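Local structure of sister chromatid cohesion protein (Chaetomium thermophilum, 5T8V) at residues 1278-1283 and 1374-1379; 150-155 and 218-223; 637-640 and 645-648; 293-298 and 419-424. The protein probably loads cohesin onto chromatin during the cell cycle, this chain being its C-terminal, HEAT-repeat-rich fragment. One frame throughout, in Å; residues are numbered along the deposited sequence.

All four contacts are small, mostly apolar and free of hydrogen bonds between their segments, and no two share a helix or strand. Contacts 1 and 2 each join two helices, in widely separated parts of the chain, with centres about 85 Å apart. Contact 1 is purely aliphatic and its touching residues are all buried, whereas contact 2 has a glutamate at its margin. Contacts 3 and 4 are buried apart from one partly exposed residue each, Ile646 and Phe295. Contact 3, about 14 Å from the chain's centre, is local: a helix meets the short loop that follows it. Contact 4 is the aromatic one, a two-stranded hairpin against a tryptophan over a hundred residues further on.

Contact 1. Residues 1278-1283 and 1374-1379; sequences FIIENL and LLAIWE
Ile1280 and Ile1377 bring the two backbones together, their CA atoms 6.5 Å apart, where helix 1271-1284 packs on helix 1364-1387 in the C-terminal part of this HEAT-repeat protein. The join is wholly aliphatic. Ile1280 does the reaching: its CB points at the other helix, and its two branches go to successive residues there. The longer branch ends in CD1, which sits 4.1 Å from CB of Ala1376. The shorter one puts CG2 4.2 Å from CG1 of Ile1377. Chi1 of 65° sets CG1 of Ile1280 between the backbone N and the carbonyl carbon, with CG2 beside the N, which points the branches at those two residues. Ala1376 meets the longer branch with its CB methyl, Ile1377 the shorter one with its CG1 methylene. Third elements complete the layer, since Ile1280 also touches Ile1428 of helix 1422-1431, and Ile1377 also packs on Met1301 and Val1305 of helix 1291-1319. Two polar side chains of helix 1271-1284 have partners of their own: Glu1281 OE1 takes a hydrogen bond from Gly1220 N and Asn1282 OD1 one from Leu1230 N. The amide of Asn1282 comes NH2 end first to one face of Phe1278, with ND2 3.7 Å above the ring plane, over its centre.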
loop_
_atom_site.group_PDB
_atom_site.type_symbol
_atom_site.label_atom_id
_atom_site.label_comp_id
_atom_site.label_asym_id
_atom_site.label_seq_id
_atom_site.Cartn_x
_atom_site.Cartn_y
_atom_site.Cartn_z
ATOM N N PHE A 1278 31.874 24.650 -13.931
ATOM C CA PHE A 1278 30.904 23.831 -14.646
ATOM C C PHE A 1278 31.216 22.348 -14.503
ATOM O O PHE A 1278 30.304 21.534 -14.312
ATOM C CB PHE A 1278 30.859 24.219 -16.125
ATOM C CG PHE A 1278 30.094 23.244 -16.978
ATOM C CD1 PHE A 1278 28.711 23.242 -16.979
ATOM C CD2 PHE A 1278 30.759 22.325 -17.773
ATOM C CE1 PHE A 1278 28.005 22.343 -17.758
ATOM C CE2 PHE A 1278 30.061 21.427 -18.552
ATOM C CZ PHE A 1278 28.683 21.435 -18.545
ATOM N N ILE A 1279 32.496 21.968 -14.584
ATOM C CA ILE A 1279 32.840 20.547 -14.603
ATOM C C ILE A 1279 33.217 20.001 -13.230
ATOM O O ILE A 1279 33.463 18.794 -13.113
ATOM C CB ILE A 1279 33.959 20.240 -15.623
ATOM C CG1 ILE A 1279 35.262 20.957 -15.268
ATOM C CG2 ILE A 1279 33.501 20.620 -17.025
ATOM C CD1 ILE A 1279 36.419 20.569 -16.181
ATOM N N ILE A 1280 33.264 20.832 -12.190
ATOM C CA ILE A 1280 33.361 20.297 -10.830
ATOM C C ILE A 1280 31.975 20.102 -10.229
ATOM O O ILE A 1280 31.729 19.121 -9.515
ATOM C CB ILE A 1280 34.245 21.192 -9.932
ATOM C CG1 ILE A 1280 33.613 22.569 -9.721
ATOM C CG2 ILE A 1280 35.647 21.323 -10.507
ATOM C CD1 ILE A 1280 32.893 22.705 -8.395
ATOM N N GLU A 1281 31.048 21.019 -10.525
ATOM C CA GLU A 1281 29.667 20.820 -10.101
ATOM C C GLU A 1281 29.091 19.536 -10.685
ATOM O O GLU A 1281 28.162 18.956 -10.111
ATOM C CB GLU A 1281 28.821 22.027 -10.503
ATOM C CG GLU A 1281 29.147 23.293 -9.731
ATOM C CD GLU A 1281 28.407 24.508 -10.259
ATOM O OE1 GLU A 1281 28.359 24.689 -11.493
ATOM O OE2 GLU A 1281 27.868 25.280 -9.439
ATOM N N ASN A 1282 29.625 19.077 -11.822
ATOM C CA ASN A 1282 29.250 17.764 -12.336
ATOM C C ASN A 1282 29.861 16.652 -11.493
ATOM O O ASN A 1282 29.221 15.623 -11.253
ATOM C CB ASN A 1282 29.684 17.615 -13.795
ATOM C CG ASN A 1282 28.751 18.315 -14.761
ATOM O OD1 ASN A 1282 27.640 17.852 -15.013
ATOM N ND2 ASN A 1282 29.205 19.428 -15.324
ATOM N N LEU A 1283 31.103 16.839 -11.038
ATOM C CA LEU A 1283 31.751 15.813 -10.227
ATOM C C LEU A 1283 31.019 15.613 -8.908
ATOM O O LEU A 1283 30.945 14.491 -8.395
ATOM C CB LEU A 1283 33.211 16.184 -9.971
ATOM C CG LEU A 1283 34.110 16.287 -11.204
ATOM C CD1 LEU A 1283 35.471 16.849 -10.820
ATOM C CD2 LEU A 1283 34.258 14.938 -11.890
ATOM N N LEU A 1374 40.948 25.781 -6.976
ATOM C CA LEU A 1374 41.432 24.735 -6.080
ATOM C C LEU A 1374 40.515 24.559 -4.876
ATOM O O LEU A 1374 40.220 23.426 -4.478
ATOM C CB LEU A 1374 42.855 25.049 -5.622
ATOM C CG LEU A 1374 43.918 25.079 -6.720
ATOM C CD1 LEU A 1374 44.277 26.504 -7.048
ATOM C CD2 LEU A 1374 45.147 24.297 -6.307
ATOM N N LEU A 1375 40.060 25.662 -4.274
ATOM C CA LEU A 1375 39.157 25.547 -3.132
ATOM C C LEU A 1375 37.870 24.830 -3.518
ATOM O O LEU A 1375 37.324 24.051 -2.728
ATOM C CB LEU A 1375 38.847 26.930 -2.557
ATOM C CG LEU A 1375 39.972 27.595 -1.761
ATOM C CD1 LEU A 1375 40.577 28.735 -2.543
ATOM C CD2 LEU A 1375 39.473 28.084 -0.415
ATOM N N ALA A 1376 37.369 25.080 -4.730
ATOM C CA ALA A 1376 36.176 24.380 -5.194
ATOM C C ALA A 1376 36.459 22.895 -5.394
ATOM O O ALA A 1376 35.684 22.037 -4.949
ATOM C CB ALA A 1376 35.671 25.016 -6.488
ATOM N N ILE A 1377 37.571 22.575 -6.064
ATOM C CA ILE A 1377 37.959 21.179 -6.251
ATOM C C ILE A 1377 37.977 20.457 -4.912
ATOM O O ILE A 1377 37.345 19.409 -4.742
ATOM C CB ILE A 1377 39.330 21.087 -6.949
ATOM C CG1 ILE A 1377 39.253 21.644 -8.371
ATOM C CG2 ILE A 1377 39.815 19.636 -6.991
ATOM C CD1 ILE A 1377 40.612 21.841 -9.016
ATOM N N TRP A 1378 38.709 21.008 -3.941
ATOM C CA TRP A 1378 38.817 20.353 -2.643
ATOM C C TRP A 1378 37.472 20.292 -1.931
ATOM O O TRP A 1378 37.198 19.327 -1.209
ATOM C CB TRP A 1378 39.841 21.075 -1.768
ATOM C CG TRP A 1378 40.107 20.356 -0.486
ATOM C CD1 TRP A 1378 39.539 20.605 0.729
ATOM C CD2 TRP A 1378 41.003 19.255 -0.293
ATOM N NE1 TRP A 1378 40.029 19.732 1.668
ATOM C CE2 TRP A 1378 40.930 18.892 1.067
ATOM C CE3 TRP A 1378 41.862 18.543 -1.137
ATOM C CZ2 TRP A 1378 41.684 17.850 1.602
ATOM C CZ3 TRP A 1378 42.608 17.509 -0.604
ATOM C CH2 TRP A 1378 42.515 17.172 0.752
ATOM N N GLU A 1379 36.627 21.309 -2.109
ATOM C CA GLU A 1379 35.291 21.269 -1.523
ATOM C C GLU A 1379 34.522 20.054 -2.026
ATOM O O GLU A 1379 34.019 19.248 -1.232
ATOM C CB GLU A 1379 34.540 22.562 -1.846
ATOM C CG GLU A 1379 33.148 22.652 -1.232
ATOM C CD GLU A 1379 33.176 22.665 0.286
ATOM O OE1 GLU A 1379 34.235 23.000 0.859
ATOM O OE2 GLU A 1379 32.139 22.339 0.906
#

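Contact 2. Residues 150-155 and 218-223; sequences NAIEQA and ETVTNA
Two residues before Val220, which packs on Ile152, the carbonyl oxygen Glu218 O is gripped by two donors of its own helix. Asn222 N reaches it at 2.9 Å in the ordinary helical bond, and Thr221 OG1 adds a second bond at 3.1 Å. Both come from the same face of the carbonyl plane. The hydroxyl lies 43° out of that plane, with a C=O...OG1 angle of only 102°, so it perches over the carbonyl. This double grip ties the first turn of helix 218-232 together on a side turned off from helix 149-172. The apolar touch between the helices is made by Val220 and Ile152, whose side chains cross at about a right angle and bring CG1 of Val220 to 3.9 Å from CG2 of Ile152. Each of these methyls stands anti to its own backbone nitrogen (chi1 172° for Val220). The other valine methyl, CG2, lies 4.3 Å from Glu153 OE1, a carboxylate that bends back over the margin of the contact. Glu149 OE1 is close to the same oxygen, a pairing of like charges. Met134 and Met137 cover more of Ile152. Aliphatic packing of one helix on another, here 149-172 on 218-232, is how the layers of an alpha solenoid such as a HEAT-repeat protein are held together.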
loop_
_atom_site.group_PDB
_atom_site.type_symbol
_atom_site.label_atom_id
_atom_site.label_comp_id
_atom_site.label_asym_id
_atom_site.label_seq_id
_atom_site.Cartn_x
_atom_site.Cartn_y
_atom_site.Cartn_z
ATOM N N ASN A 150 -1.351 -28.670 61.199
ATOM C CA ASN A 150 -0.988 -29.976 60.665
ATOM C C ASN A 150 -2.079 -30.531 59.758
ATOM O O ASN A 150 -1.781 -31.196 58.761
ATOM C CB ASN A 150 -0.700 -30.947 61.808
ATOM C CG ASN A 150 -0.218 -32.295 61.316
ATOM O OD1 ASN A 150 0.895 -32.418 60.804
ATOM N ND2 ASN A 150 -1.051 -33.315 61.474
ATOM N N ALA A 151 -3.348 -30.279 60.085
ATOM C CA ALA A 151 -4.429 -30.737 59.216
ATOM C C ALA A 151 -4.327 -30.080 57.847
ATOM O O ALA A 151 -4.453 -30.747 56.810
ATOM C CB ALA A 151 -5.785 -30.444 59.858
ATOM N N ILE A 152 -4.092 -28.767 57.821
ATOM C CA ILE A 152 -3.850 -28.082 56.556
ATOM C C ILE A 152 -2.684 -28.732 55.826
ATOM O O ILE A 152 -2.745 -28.966 54.614
ATOM C CB ILE A 152 -3.600 -26.580 56.795
ATOM C CG1 ILE A 152 -4.839 -25.933 57.420
ATOM C CG2 ILE A 152 -3.249 -25.882 55.482
ATOM C CD1 ILE A 152 -4.638 -24.506 57.864
ATOM N N GLU A 153 -1.606 -29.042 56.549
ATOM C CA GLU A 153 -0.449 -29.664 55.914
ATOM C C GLU A 153 -0.833 -30.984 55.251
ATOM O O GLU A 153 -0.449 -31.255 54.107
ATOM C CB GLU A 153 0.657 -29.876 56.949
ATOM C CG GLU A 153 2.061 -29.815 56.372
ATOM C CD GLU A 153 2.409 -28.435 55.848
ATOM O OE1 GLU A 153 1.783 -27.452 56.300
ATOM O OE2 GLU A 153 3.303 -28.334 54.982
ATOM N N GLN A 154 -1.597 -31.818 55.960
ATOM C CA GLN A 154 -2.025 -33.099 55.407
ATOM C C GLN A 154 -2.875 -32.898 54.159
ATOM O O GLN A 154 -2.649 -33.542 53.127
ATOM C CB GLN A 154 -2.800 -33.888 56.464
ATOM C CG GLN A 154 -1.971 -34.291 57.672
ATOM C CD GLN A 154 -2.820 -34.824 58.813
ATOM O OE1 GLN A 154 -3.976 -34.429 58.983
ATOM N NE2 GLN A 154 -2.249 -35.725 59.604
ATOM N N ALA A 155 -3.870 -32.010 54.237
ATOM C CA ALA A 155 -4.715 -31.741 53.078
ATOM C C ALA A 155 -3.878 -31.300 51.884
ATOM O O ALA A 155 -4.061 -31.791 50.762
ATOM C CB ALA A 155 -5.756 -30.678 53.431
ATOM N N GLU A 218 2.451 -18.287 54.037
ATOM C CA GLU A 218 2.777 -18.019 52.642
ATOM C C GLU A 218 3.330 -19.252 51.937
ATOM O O GLU A 218 3.253 -19.334 50.705
ATOM C CB GLU A 218 3.780 -16.865 52.553
ATOM C CG GLU A 218 4.307 -16.593 51.152
ATOM C CD GLU A 218 5.126 -15.316 51.074
ATOM O OE1 GLU A 218 4.527 -14.221 51.000
ATOM O OE2 GLU A 218 6.373 -15.408 51.093
ATOM N N THR A 219 3.882 -20.211 52.685
ATOM C CA THR A 219 4.352 -21.447 52.070
ATOM C C THR A 219 3.183 -22.328 51.650
ATOM O O THR A 219 3.239 -22.993 50.607
ATOM C CB THR A 219 5.275 -22.194 53.036
ATOM O OG1 THR A 219 4.618 -22.364 54.298
ATOM C CG2 THR A 219 6.571 -21.423 53.243
ATOM N N VAL A 220 2.110 -22.337 52.444
ATOM C CA VAL A 220 0.908 -23.083 52.076
ATOM C C VAL A 220 0.314 -22.523 50.790
ATOM O O VAL A 220 0.039 -23.262 49.838
ATOM C CB VAL A 220 -0.113 -23.052 53.228
ATOM C CG1 VAL A 220 -1.450 -23.653 52.794
ATOM C CG2 VAL A 220 0.433 -23.797 54.438
ATOM N N THR A 221 0.102 -21.205 50.744
ATOM C CA THR A 221 -0.493 -20.596 49.560
ATOM C C THR A 221 0.437 -20.679 48.358
ATOM O O THR A 221 -0.034 -20.773 47.220
ATOM C CB THR A 221 -0.861 -19.138 49.834
ATOM O OG1 THR A 221 0.318 -18.398 50.174
ATOM C CG2 THR A 221 -1.863 -19.048 50.973
ATOM N N ASN A 222 1.753 -20.642 48.581
ATOM C CA ASN A 222 2.685 -20.843 47.476
ATOM C C ASN A 222 2.554 -22.251 46.909
ATOM O O ASN A 222 2.522 -22.439 45.686
ATOM C CB ASN A 222 4.117 -20.577 47.941
ATOM C CG ASN A 222 4.446 -19.094 48.011
ATOM O OD1 ASN A 222 3.577 -18.238 47.827
ATOM N ND2 ASN A 222 5.708 -18.784 48.280
ATOM N N ALA A 223 2.465 -23.255 47.786
ATOM C CA ALA A 223 2.290 -24.625 47.320
ATOM C C ALA A 223 0.972 -24.787 46.573
ATOM O O ALA A 223 0.912 -25.471 45.545
ATOM C CB ALA A 223 2.360 -25.588 48.504
#

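Contact 3. Residues 637-640 and 645-648; sequences NQVM and TILD
The packed side of this contact is apolar, made by Val639 and Met640 of helix 628-642 with Ile646 and Leu647 of the turn that follows. CG1 of Val639 and CD1 of Ile646 lie 3.5 Å apart, and the two side chains cross at about a right angle. Ile646 extends a straight arm from the 3-10 turn toward the helix. Its chi1 of 63° sets CG1 between the backbone nitrogen and carbonyl carbon, and its CD1 lands near the C-terminal end of the helix, also 4.3 Å from CA of Met640. Beside it, Met640 bends at its thioether (chi3 56°) and offers CE to CD1 of Leu647 at 4.1 Å. Both loop residues have a second partner in Val653 of helix 652-660, and Met640 rests on Lys678 and Cys679 of helix 666-682. The solvent side looks quite different. Thr645 points away from the helix, and the exposed Asp648 makes a salt bridge from OD2 to Arg683 NH1. Backbone atoms hold the turn itself: Asp648 N closes it with a hydrogen bond of 3.1 Å to Thr645 O, while Ile646 O accepts one from Ser651 OG. A short 3-10 turn packing its aliphatic residues on the helix before it joins helices 628-642 and 652-660, a compact helix-to-helix link within an alpha solenoid of HEAT-repeat type.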
loop_
_atom_site.group_PDB
_atom_site.type_symbol
_atom_site.label_atom_id
_atom_site.label_comp_id
_atom_site.label_asym_id
_atom_site.label_seq_id
_atom_site.Cartn_x
_atom_site.Cartn_y
_atom_site.Cartn_z
ATOM N N ASN A 637 -7.072 -3.892 4.374
ATOM C CA ASN A 637 -8.111 -4.650 3.686
ATOM C C ASN A 637 -9.133 -5.184 4.678
ATOM O O ASN A 637 -10.345 -5.047 4.474
ATOM C CB ASN A 637 -7.492 -5.794 2.883
ATOM C CG ASN A 637 -6.977 -5.346 1.529
ATOM O OD1 ASN A 637 -7.757 -5.056 0.622
ATOM N ND2 ASN A 637 -5.658 -5.294 1.382
ATOM N N GLN A 638 -8.661 -5.794 5.769
ATOM C CA GLN A 638 -9.590 -6.298 6.776
ATOM C C GLN A 638 -10.461 -5.176 7.329
ATOM O O GLN A 638 -11.668 -5.360 7.534
ATOM C CB GLN A 638 -8.821 -6.990 7.900
ATOM C CG GLN A 638 -8.167 -8.295 7.478
ATOM C CD GLN A 638 -7.430 -8.980 8.611
ATOM O OE1 GLN A 638 -7.085 -8.354 9.614
ATOM N NE2 GLN A 638 -7.188 -10.278 8.458
ATOM N N VAL A 639 -9.874 -4.002 7.567
ATOM C CA VAL A 639 -10.645 -2.875 8.086
ATOM C C VAL A 639 -11.728 -2.475 7.094
ATOM O O VAL A 639 -12.874 -2.211 7.478
ATOM C CB VAL A 639 -9.714 -1.693 8.418
ATOM C CG1 VAL A 639 -10.515 -0.423 8.687
ATOM C CG2 VAL A 639 -8.853 -2.019 9.626
ATOM N N MET A 640 -11.383 -2.416 5.806
ATOM C CA MET A 640 -12.357 -2.022 4.791
ATOM C C MET A 640 -13.495 -3.032 4.698
ATOM O O MET A 640 -14.674 -2.661 4.716
ATOM C CB MET A 640 -11.664 -1.871 3.438
ATOM C CG MET A 640 -10.777 -0.642 3.324
ATOM S SD MET A 640 -9.681 -0.704 1.891
ATOM C CE MET A 640 -10.856 -0.937 0.562
ATOM N N THR A 645 -18.376 1.253 5.430
ATOM C CA THR A 645 -18.894 2.611 5.552
ATOM C C THR A 645 -17.784 3.637 5.741
ATOM O O THR A 645 -18.024 4.832 5.538
ATOM C CB THR A 645 -19.882 2.705 6.716
ATOM O OG1 THR A 645 -19.196 2.476 7.951
ATOM C CG2 THR A 645 -21.001 1.681 6.563
ATOM N N ILE A 646 -16.577 3.210 6.124
ATOM C CA ILE A 646 -15.470 4.151 6.265
ATOM C C ILE A 646 -14.971 4.662 4.926
ATOM O O ILE A 646 -14.129 5.567 4.894
ATOM C CB ILE A 646 -14.285 3.529 7.032
ATOM C CG1 ILE A 646 -13.708 2.337 6.264
ATOM C CG2 ILE A 646 -14.722 3.115 8.434
ATOM C CD1 ILE A 646 -12.446 1.785 6.868
ATOM N N LEU A 647 -15.457 4.101 3.822
ATOM C CA LEU A 647 -15.133 4.589 2.490
ATOM C C LEU A 647 -16.102 5.658 2.005
ATOM O O LEU A 647 -15.976 6.120 0.867
ATOM C CB LEU A 647 -15.115 3.422 1.499
ATOM C CG LEU A 647 -14.104 2.317 1.804
ATOM C CD1 LEU A 647 -14.376 1.104 0.943
ATOM C CD2 LEU A 647 -12.678 2.812 1.594
ATOM N N ASP A 648 -17.050 6.070 2.839
ATOM C CA ASP A 648 -18.078 7.022 2.452
ATOM C C ASP A 648 -17.698 8.435 2.876
ATOM O O ASP A 648 -16.903 8.646 3.796
ATOM C CB ASP A 648 -19.424 6.640 3.071
ATOM C CG ASP A 648 -19.940 5.308 2.564
ATOM O OD1 ASP A 648 -19.524 4.885 1.464
ATOM O OD2 ASP A 648 -20.767 4.681 3.261
#

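Contact 4. Residues 293-298 and 419-424; sequences RTFKLA and PDWPAA
This is an aromatic-aliphatic packing contact, in which Phe295 and Leu297 of a small beta hairpin meet Trp421 in the segment leading into helix 423-440. Strand 295-296 pairs antiparallel with 302-303, through backbone hydrogen bonds between Phe295 and Ile303. Phe295 and Leu297, two residues apart, both direct their CB toward the tryptophan, while Lys296 between them turns off and gives NZ to Ser302 OG. Leucine makes the closer approach: CD2 of Leu297 is 3.6 Å from NE1 of Trp421 and 4.2 Å from its CZ2, so this methyl sits by the NE1-CE2 side of the indole, reaching toward CZ2. The side chains of Leu297 and Trp421 meet at a slant. Phenylalanine comes in on the benzo part, with CE2 of Phe295 4.2 Å from CZ2 of Trp421. Chi1 of Trp421, -63°, holds CG anti to the carbonyl carbon and swings the indole out to the hairpin. Helix 305-315 also covers the indole, through Met311 and Arg312. Polar ties surround the contact: Trp421 O accepts from Ala424 N at 3.2 Å, Gln315 OE1 from Ala423 N, and Asp420 OD2 forms a salt bridge with Arg520 NH2. Here a beta hairpin inserted among helices is packed onto a helical solenoid by a buried tryptophan.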
loop_
_atom_site.group_PDB
_atom_site.type_symbol
_atom_site.label_atom_id
_atom_site.label_comp_id
_atom_site.label_asym_id
_atom_site.label_seq_id
_atom_site.Cartn_x
_atom_site.Cartn_y
_atom_site.Cartn_z
ATOM N N ARG A 293 -6.068 -23.631 21.883
ATOM C CA ARG A 293 -7.204 -22.973 22.528
ATOM C C ARG A 293 -8.206 -24.049 22.928
ATOM O O ARG A 293 -9.080 -24.440 22.153
ATOM C CB ARG A 293 -7.818 -21.937 21.595
ATOM C CG ARG A 293 -6.804 -20.949 21.035
ATOM C CD ARG A 293 -7.458 -19.938 20.114
ATOM N NE ARG A 293 -6.505 -18.939 19.634
ATOM C CZ ARG A 293 -5.773 -19.056 18.529
ATOM N NH1 ARG A 293 -5.869 -20.137 17.764
ATOM N NH2 ARG A 293 -4.939 -18.082 18.184
ATOM N N THR A 294 -8.076 -24.532 24.163
ATOM C CA THR A 294 -8.872 -25.646 24.661
ATOM C C THR A 294 -9.877 -25.226 25.729
ATOM O O THR A 294 -10.447 -26.090 26.402
ATOM C CB THR A 294 -7.952 -26.737 25.220
ATOM O OG1 THR A 294 -7.308 -26.263 26.410
ATOM C CG2 THR A 294 -6.890 -27.118 24.195
ATOM N N PHE A 295 -10.108 -23.927 25.900
ATOM C CA PHE A 295 -11.050 -23.412 26.893
ATOM C C PHE A 295 -12.276 -22.897 26.146
ATOM O O PHE A 295 -12.246 -21.816 25.553
ATOM C CB PHE A 295 -10.401 -22.316 27.734
ATOM C CG PHE A 295 -11.227 -21.881 28.911
ATOM C CD1 PHE A 295 -11.126 -22.535 30.126
ATOM C CD2 PHE A 295 -12.093 -20.808 28.806
ATOM C CE1 PHE A 295 -11.877 -22.133 31.208
ATOM C CE2 PHE A 295 -12.848 -20.401 29.889
ATOM C CZ PHE A 295 -12.739 -21.064 31.091
ATOM N N LYS A 296 -13.353 -23.676 26.175
ATOM C CA LYS A 296 -14.558 -23.334 25.434
ATOM C C LYS A 296 -15.376 -22.304 26.197
ATOM O O LYS A 296 -15.544 -22.399 27.416
ATOM C CB LYS A 296 -15.404 -24.581 25.178
ATOM C CG LYS A 296 -14.657 -25.721 24.501
ATOM C CD LYS A 296 -14.153 -25.333 23.119
ATOM C CE LYS A 296 -13.435 -26.497 22.454
ATOM N NZ LYS A 296 -12.923 -26.152 21.099
ATOM N N LEU A 297 -15.886 -21.317 25.469
ATOM C CA LEU A 297 -16.740 -20.287 26.035
ATOM C C LEU A 297 -18.194 -20.565 25.680
ATOM O O LEU A 297 -18.495 -21.209 24.671
ATOM C CB LEU A 297 -16.338 -18.903 25.522
ATOM C CG LEU A 297 -14.873 -18.514 25.728
ATOM C CD1 LEU A 297 -14.593 -17.165 25.085
ATOM C CD2 LEU A 297 -14.518 -18.493 27.208
ATOM N N ALA A 298 -19.098 -20.068 26.526
ATOM C CA ALA A 298 -20.526 -20.283 26.307
ATOM C C ALA A 298 -20.929 -19.904 24.887
ATOM O O ALA A 298 -21.646 -20.650 24.213
ATOM C CB ALA A 298 -21.335 -19.483 27.329
ATOM N N PRO A 419 -19.459 -9.793 27.096
ATOM C CA PRO A 419 -19.661 -9.185 28.424
ATOM C C PRO A 419 -19.156 -10.041 29.569
ATOM O O PRO A 419 -18.975 -9.520 30.676
ATOM C CB PRO A 419 -21.182 -8.989 28.495
ATOM C CG PRO A 419 -21.744 -9.949 27.504
ATOM C CD PRO A 419 -20.736 -10.039 26.405
ATOM N N ASP A 420 -18.926 -11.338 29.345
ATOM C CA ASP A 420 -18.331 -12.185 30.372
ATOM C C ASP A 420 -16.879 -11.829 30.644
ATOM O O ASP A 420 -16.330 -12.257 31.665
ATOM C CB ASP A 420 -18.402 -13.656 29.960
ATOM C CG ASP A 420 -19.809 -14.201 29.986
ATOM O OD1 ASP A 420 -20.764 -13.397 30.006
ATOM O OD2 ASP A 420 -19.960 -15.440 29.981
ATOM N N TRP A 421 -16.246 -11.059 29.760
ATOM C CA TRP A 421 -14.798 -10.851 29.798
ATOM C C TRP A 421 -14.480 -9.376 29.582
ATOM O O TRP A 421 -13.841 -8.997 28.597
ATOM C CB TRP A 421 -14.116 -11.727 28.749
ATOM C CG TRP A 421 -14.301 -13.187 29.003
ATOM C CD1 TRP A 421 -15.160 -14.029 28.363
ATOM C CD2 TRP A 421 -13.616 -13.979 29.983
ATOM N NE1 TRP A 421 -15.051 -15.298 28.879
ATOM C CE2 TRP A 421 -14.110 -15.294 29.875
ATOM C CE3 TRP A 421 -12.633 -13.703 30.940
ATOM C CZ2 TRP A 421 -13.653 -16.331 30.683
ATOM C CZ3 TRP A 421 -12.181 -14.736 31.742
ATOM C CH2 TRP A 421 -12.691 -16.033 31.609
ATOM N N PRO A 422 -14.908 -8.509 30.507
ATOM C CA PRO A 422 -14.633 -7.072 30.350
ATOM C C PRO A 422 -13.160 -6.703 30.441
ATOM O O PRO A 422 -12.812 -5.562 30.109
ATOM C CB PRO A 422 -15.437 -6.434 31.492
ATOM C CG PRO A 422 -15.637 -7.521 32.482
ATOM C CD PRO A 422 -15.747 -8.785 31.684
ATOM N N ALA A 423 -12.285 -7.613 30.869
ATOM C CA ALA A 423 -10.861 -7.311 30.921
ATOM C C ALA A 423 -10.201 -7.331 29.550
ATOM O O ALA A 423 -9.061 -6.868 29.424
ATOM C CB ALA A 423 -10.147 -8.298 31.845
ATOM N N ALA A 424 -10.878 -7.855 28.528
ATOM C CA ALA A 424 -10.319 -7.834 27.181
ATOM C C ALA A 424 -10.085 -6.406 26.712
ATOM O O ALA A 424 -9.018 -6.080 26.180
ATOM C CB ALA A 424 -11.252 -8.564 26.212
#